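Local coordinates for putative peptide ABC-transport system periplasmic peptide-binding protein (Campylobacter jejuni, PDB 4OEV), which binds nickel(II) outside the cytoplasmic membrane as the extracytoplasmic binding protein of an ABC-type importer for nickel, at residues 266-272 / 455-459; 297-301 / 449-453. All blocks are in the same frame, centred on the assembly; numbering follows the deposited sequence.

Contact 1 of 2, residues 266-272 / 455-459; sequences VDKESIV and IFLAY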
loop_
_atom_site.group_PDB
_atom_site.type_symbol
_atom_site.label_atom_id
_atom_site.label_comp_id
_atom_site.label_asym_id
_atom_site.label_seq_id
_atom_site.Cartn_x
_atom_site.Cartn_y
_atom_site.Cartn_z
ATOM N N VAL A 266 -2.396 -21.076 14.250
ATOM C CA VAL A 266 -3.569 -20.303 13.824
ATOM C C VAL A 266 -4.407 -21.039 12.766
ATOM O O VAL A 266 -3.897 -21.422 11.714
ATOM C CB VAL A 266 -3.132 -18.906 13.247
ATOM C CG1 VAL A 266 -4.395 -18.107 12.797
ATOM C CG2 VAL A 266 -2.351 -18.109 14.294
ATOM N N ASP A 267 -5.696 -21.216 13.033
ATOM C CA ASP A 267 -6.603 -21.834 12.067
ATOM C C ASP A 267 -7.141 -20.753 11.139
ATOM O O ASP A 267 -8.204 -20.166 11.394
ATOM C CB ASP A 267 -7.755 -22.587 12.782
ATOM C CG ASP A 267 -8.667 -23.350 11.818
ATOM O OD1 ASP A 267 -8.395 -23.355 10.598
ATOM O OD2 ASP A 267 -9.626 -23.999 12.290
ATOM N N LYS A 268 -6.383 -20.492 10.074
ATOM C CA LYS A 268 -6.690 -19.426 9.131
ATOM C C LYS A 268 -7.996 -19.689 8.392
ATOM O O LYS A 268 -8.728 -18.749 8.069
ATOM C CB LYS A 268 -5.556 -19.271 8.106
ATOM C CG LYS A 268 -4.199 -19.035 8.707
ATOM C CD LYS A 268 -3.257 -18.530 7.642
ATOM C CE LYS A 268 -1.850 -18.984 7.858
ATOM N NZ LYS A 268 -0.918 -18.453 6.755
ATOM N N GLU A 269 -8.291 -20.951 8.094
ATOM C CA GLU A 269 -9.545 -21.249 7.388
ATOM C C GLU A 269 -10.740 -20.766 8.199
ATOM O O GLU A 269 -11.667 -20.171 7.655
ATOM C CB GLU A 269 -9.693 -22.744 7.106
ATOM C CG GLU A 269 -8.825 -23.270 5.992
ATOM C CD GLU A 269 -9.233 -22.731 4.625
ATOM O OE1 GLU A 269 -10.428 -22.389 4.439
ATOM O OE2 GLU A 269 -8.354 -22.647 3.732
ATOM N N SER A 270 -10.697 -20.983 9.510
ATOM C CA SER A 270 -11.791 -20.566 10.366
ATOM C C SER A 270 -11.976 -19.044 10.422
ATOM O O SER A 270 -13.106 -18.555 10.505
ATOM C CB SER A 270 -11.586 -21.120 11.779
ATOM O OG SER A 270 -12.444 -20.472 12.699
ATOM N N ILE A 271 -10.875 -18.300 10.374
ATOM C CA ILE A 271 -10.922 -16.842 10.401
ATOM C C ILE A 271 -11.623 -16.252 9.183
ATOM O O ILE A 271 -12.497 -15.383 9.295
ATOM C CB ILE A 271 -9.496 -16.270 10.477
ATOM C CG1 ILE A 271 -8.963 -16.347 11.901
ATOM C CG2 ILE A 271 -9.441 -14.822 9.968
ATOM C CD1 ILE A 271 -7.516 -15.923 11.953
ATOM N N VAL A 272 -11.223 -16.714 8.009
ATOM C CA VAL A 272 -11.804 -16.211 6.787
ATOM C C VAL A 272 -13.263 -16.605 6.674
ATOM O O VAL A 272 -14.115 -15.801 6.274
ATOM C CB VAL A 272 -11.030 -16.725 5.571
ATOM C CG1 VAL A 272 -11.800 -16.427 4.291
ATOM C CG2 VAL A 272 -9.683 -16.091 5.552
ATOM N N ILE A 455 2.956 -13.838 10.480
ATOM C CA ILE A 455 1.901 -14.833 10.232
ATOM C C ILE A 455 0.971 -14.231 9.166
ATOM O O ILE A 455 0.301 -13.213 9.456
ATOM C CB ILE A 455 1.038 -15.167 11.430
ATOM C CG1 ILE A 455 1.901 -15.702 12.584
ATOM C CG2 ILE A 455 0.021 -16.179 11.007
ATOM C CD1 ILE A 455 1.086 -15.999 13.839
ATOM N N PHE A 456 0.989 -14.760 7.938
ATOM C CA PHE A 456 0.068 -14.219 6.913
ATOM C C PHE A 456 -1.338 -14.715 7.239
ATOM O O PHE A 456 -1.504 -15.872 7.587
ATOM C CB PHE A 456 0.451 -14.636 5.516
ATOM C CG PHE A 456 1.587 -13.854 4.950
ATOM C CD1 PHE A 456 1.332 -12.790 4.077
ATOM C CD2 PHE A 456 2.882 -14.161 5.263
ATOM C CE1 PHE A 456 2.361 -12.053 3.514
ATOM C CE2 PHE A 456 3.959 -13.383 4.690
ATOM C CZ PHE A 456 3.663 -12.353 3.818
ATOM N N LEU A 457 -2.337 -13.859 7.102
ATOM C CA LEU A 457 -3.687 -14.260 7.527
ATOM C C LEU A 457 -4.647 -14.278 6.346
ATOM O O LEU A 457 -5.144 -15.342 5.982
ATOM C CB LEU A 457 -4.174 -13.324 8.625
ATOM C CG LEU A 457 -3.309 -13.423 9.889
ATOM C CD1 LEU A 457 -3.589 -12.223 10.825
ATOM C CD2 LEU A 457 -3.642 -14.739 10.615
ATOM N N ALA A 458 -4.904 -13.127 5.708
ATOM C CA ALA A 458 -5.904 -13.131 4.658
ATOM C C ALA A 458 -5.735 -11.970 3.650
ATOM O O ALA A 458 -5.293 -10.885 4.020
ATOM C CB ALA A 458 -7.295 -13.068 5.255
ATOM N N TYR A 459 -6.120 -12.227 2.409
ATOM C CA TYR A 459 -6.291 -11.188 1.386
ATOM C C TYR A 459 -7.734 -10.670 1.445
ATOM O O TYR A 459 -8.650 -11.453 1.625
ATOM C CB TYR A 459 -5.998 -11.742 0.001
ATOM C CG TYR A 459 -4.510 -11.799 -0.320
ATOM C CD1 TYR A 459 -3.897 -10.803 -1.071
ATOM C CD2 TYR A 459 -3.736 -12.876 0.080
ATOM C CE1 TYR A 459 -2.527 -10.865 -1.397
ATOM C CE2 TYR A 459 -2.358 -12.943 -0.219
ATOM C CZ TYR A 459 -1.768 -11.947 -0.963
ATOM O OH TYR A 459 -0.419 -12.016 -1.259
HETATM O O HOH W 1 2.193 -17.109 7.291
#
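K268 reaches from the first turn of helix 268-274 to the backbone of strand 455-459. Its CB leaves the helix toward the strand, and CG, anti to the carbonyl carbon (chi1 -56°), starts the chain toward the carbonyl of F456. The chain then bends at chi3. CD of K268 lies 3.2 Å from O of F456, and CE stays close beside the same carbonyl. NZ of K268 donates to O of F456 at 2.8 Å. The ammonium lies 31° out of the carbonyl plane and well off the C=O axis. A water ties the two residues together a second time. It accepts from N of F456 at 2.7 Å and, weakly, from NZ of K268. O of A283 and OD1 of N284 also accept from NZ, so a buried lysine is surrounded by oxygen acceptors.

The rest of the contact is apolar. V266 forks over two strand residues: CG2 meets CD1 of I455 at 4.1 Å, and CG1 meets CD2 of L457 at the same distance. CD1 of I271 approaches that leucine methyl too. One turn beyond K268, CG2 of V272 rests on CB of A458 at 3.9 Å. L457 and A458 both face R242 in a classic beta bulge.

The axes of helix segment 268-272, which D267 caps, and strand segment 455-459 run at 32° to each other. Helix 342-357 packs against V266, I271 and I455, while V282 of the neighbouring strand 280-282 touches K268 and V272. The contact thus joins a short helix to the long strand 454-467 of the antiparallel sheet.

Contact 2 of 2, residues 297-301 / 449-453; sequences FKIYK and YENPP
Y300 and Y449 form the tightly packed part of this contact. Their rings make an offset stack, with centroids 4.5 Å apart and planes at 25°. CE1 of Y449 sits over one face of Y300, displaced toward the rim. The hydroxyl of Y300 passes over the Y449 ring and continues to the backbone of the same residue. There OH of Y300 donates to O of Y449 at 2.6 Å, almost in line with the carbonyl (C=O...donor angle 174°). Stack and bond together fix the Y300 side chain at both its ring and its tip. CG of P452 adds an apolar neighbour, 3.6 Å from OH of Y300. Y264, from helix 256-265, meets the Y300 ring edge-to-face.

The opposite face of Y449 belongs to K298. CB of K298 stands over the ring centre at 3.6 Å from the centroid, almost exactly along the ring normal, in a CH-pi contact. The lysine chain extends along the ring, with CD 3.5 Å from CE2 of Y449. The Y449 ring is therefore held between a lysine and a tyrosine. Its CG is anti to the backbone N (chi1 167°), which directs the ring from the helix end toward the loop.

Beyond CD the packing gives way to a looser, more exposed side. NZ of K298 reaches OE2 of E450 at 3.3 Å, a salt bridge whose hydrogen bond is weak. E450 bends at chi2 to bring its carboxylate there.

The loop before helix 304-313 is thus joined to the C-terminal end of helix 434-450. Ring stacking and a short hydroxyl-to-carbonyl bond probably matter more here than the long, exposed ion pair.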
loop_
_atom_site.group_PDB
_atom_site.type_symbol
_atom_site.label_atom_id
_atom_site.label_comp_id
_atom_site.label_asym_id
_atom_site.label_seq_id
_atom_site.Cartn_x
_atom_site.Cartn_y
_atom_site.Cartn_z
ATOM N N PHE A 297 4.022 -23.598 -3.559
ATOM C CA PHE A 297 4.851 -23.239 -2.433
ATOM C C PHE A 297 4.403 -24.004 -1.198
ATOM O O PHE A 297 3.293 -24.553 -1.168
ATOM C CB PHE A 297 4.796 -21.721 -2.183
ATOM C CG PHE A 297 3.395 -21.157 -2.187
ATOM C CD1 PHE A 297 2.617 -21.177 -1.028
ATOM C CD2 PHE A 297 2.839 -20.634 -3.357
ATOM C CE1 PHE A 297 1.318 -20.666 -1.033
ATOM C CE2 PHE A 297 1.540 -20.126 -3.375
ATOM C CZ PHE A 297 0.774 -20.141 -2.214
ATOM N N LYS A 298 5.296 -24.049 -0.206
ATOM C CA LYS A 298 5.047 -24.672 1.084
ATOM C C LYS A 298 4.183 -23.763 1.961
ATOM O O LYS A 298 4.193 -22.557 1.787
ATOM C CB LYS A 298 6.376 -24.965 1.789
ATOM C CG LYS A 298 7.113 -26.229 1.308
ATOM C CD LYS A 298 8.445 -26.318 2.061
ATOM C CE LYS A 298 9.315 -27.498 1.677
ATOM N NZ LYS A 298 10.642 -27.322 2.395
ATOM N N ILE A 299 3.400 -24.349 2.866
ATOM C CA ILE A 299 2.649 -23.544 3.822
ATOM C C ILE A 299 2.663 -24.143 5.217
ATOM O O ILE A 299 2.930 -25.344 5.405
ATOM C CB ILE A 299 1.149 -23.327 3.417
ATOM C CG1 ILE A 299 0.335 -24.606 3.644
ATOM C CG2 ILE A 299 1.029 -22.760 2.017
ATOM C CD1 ILE A 299 -1.149 -24.423 3.486
ATOM N N TYR A 300 2.314 -23.290 6.178
ATOM C CA TYR A 300 2.102 -23.723 7.541
ATOM C C TYR A 300 0.629 -24.104 7.693
ATOM O O TYR A 300 -0.209 -23.228 7.930
ATOM C CB TYR A 300 2.487 -22.603 8.540
ATOM C CG TYR A 300 3.979 -22.323 8.509
ATOM C CD1 TYR A 300 4.870 -23.151 9.200
ATOM C CD2 TYR A 300 4.503 -21.263 7.761
ATOM C CE1 TYR A 300 6.237 -22.931 9.173
ATOM C CE2 TYR A 300 5.898 -21.023 7.731
ATOM C CZ TYR A 300 6.755 -21.873 8.437
ATOM O OH TYR A 300 8.139 -21.682 8.442
ATOM N N LYS A 301 0.302 -25.391 7.524
ATOM C CA LYS A 301 -1.071 -25.852 7.808
ATOM C C LYS A 301 -1.411 -25.639 9.277
ATOM O O LYS A 301 -0.534 -25.654 10.129
ATOM C CB LYS A 301 -1.256 -27.322 7.494
ATOM C CG LYS A 301 -1.308 -27.671 6.041
ATOM C CD LYS A 301 -1.909 -29.085 5.861
ATOM C CE LYS A 301 -1.301 -30.115 6.831
ATOM N NZ LYS A 301 -1.818 -31.507 6.588
ATOM N N TYR A 449 8.982 -18.607 3.456
ATOM C CA TYR A 449 8.425 -19.763 4.151
ATOM C C TYR A 449 9.451 -20.291 5.158
ATOM O O TYR A 449 9.078 -20.695 6.264
ATOM C CB TYR A 449 8.002 -20.904 3.185
ATOM C CG TYR A 449 7.731 -22.188 3.966
ATOM C CD1 TYR A 449 6.504 -22.404 4.608
ATOM C CD2 TYR A 449 8.729 -23.154 4.139
ATOM C CE1 TYR A 449 6.282 -23.530 5.363
ATOM C CE2 TYR A 449 8.500 -24.295 4.899
ATOM C CZ TYR A 449 7.278 -24.474 5.508
ATOM O OH TYR A 449 7.034 -25.608 6.268
ATOM N N GLU A 450 10.724 -20.357 4.761
ATOM C CA GLU A 450 11.762 -20.962 5.609
ATOM C C GLU A 450 12.098 -20.088 6.817
ATOM O O GLU A 450 12.564 -20.565 7.857
ATOM C CB GLU A 450 13.060 -21.246 4.806
ATOM C CG GLU A 450 12.906 -22.258 3.636
ATOM C CD GLU A 450 12.451 -23.666 4.060
ATOM O OE1 GLU A 450 12.623 -24.057 5.246
ATOM O OE2 GLU A 450 11.926 -24.403 3.194
ATOM N N ASN A 451 11.910 -18.792 6.654
ATOM C CA ASN A 451 12.216 -17.851 7.697
ATOM C C ASN A 451 11.131 -16.781 7.712
ATOM O O ASN A 451 11.328 -15.658 7.226
ATOM C CB ASN A 451 13.605 -17.258 7.483
ATOM C CG ASN A 451 14.018 -16.338 8.612
ATOM O OD1 ASN A 451 13.459 -16.379 9.724
ATOM N ND2 ASN A 451 14.999 -15.523 8.348
ATOM N N PRO A 452 9.971 -17.131 8.277
ATOM C CA PRO A 452 8.762 -16.295 8.164
ATOM C C PRO A 452 8.864 -14.993 8.987
ATOM O O PRO A 452 9.114 -15.002 10.179
ATOM C CB PRO A 452 7.646 -17.219 8.677
ATOM C CG PRO A 452 8.378 -18.232 9.600
ATOM C CD PRO A 452 9.744 -18.404 8.979
ATOM N N PRO A 453 8.714 -13.853 8.312
ATOM C CA PRO A 453 8.708 -12.577 9.031
ATOM C C PRO A 453 7.347 -12.336 9.708
ATOM O O PRO A 453 7.231 -11.460 10.589
ATOM C CB PRO A 453 8.920 -11.566 7.913
ATOM C CG PRO A 453 8.282 -12.213 6.733
ATOM C CD PRO A 453 8.655 -13.658 6.846
#

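The centres of contacts 1 and 2 lie 14 Å apart, on the same side of the chain's centre. Residues 266-272 come first along the chain, then 297-301, 449-453 and 455-459. Contact 2 is therefore nested inside the loop closed by contact 1. The later segments adjoin where the short turn 451-453 leads from helix 434-450 into strand 454-467, so one helix-to-strand junction receives both earlier segments. The sheet containing that strand enters contact 1 alone; contact 2 uses the helix end and a loop. Both are structural packing away from the nickel site. The side chain of L457 lies about 11 Å from the bound oxalate.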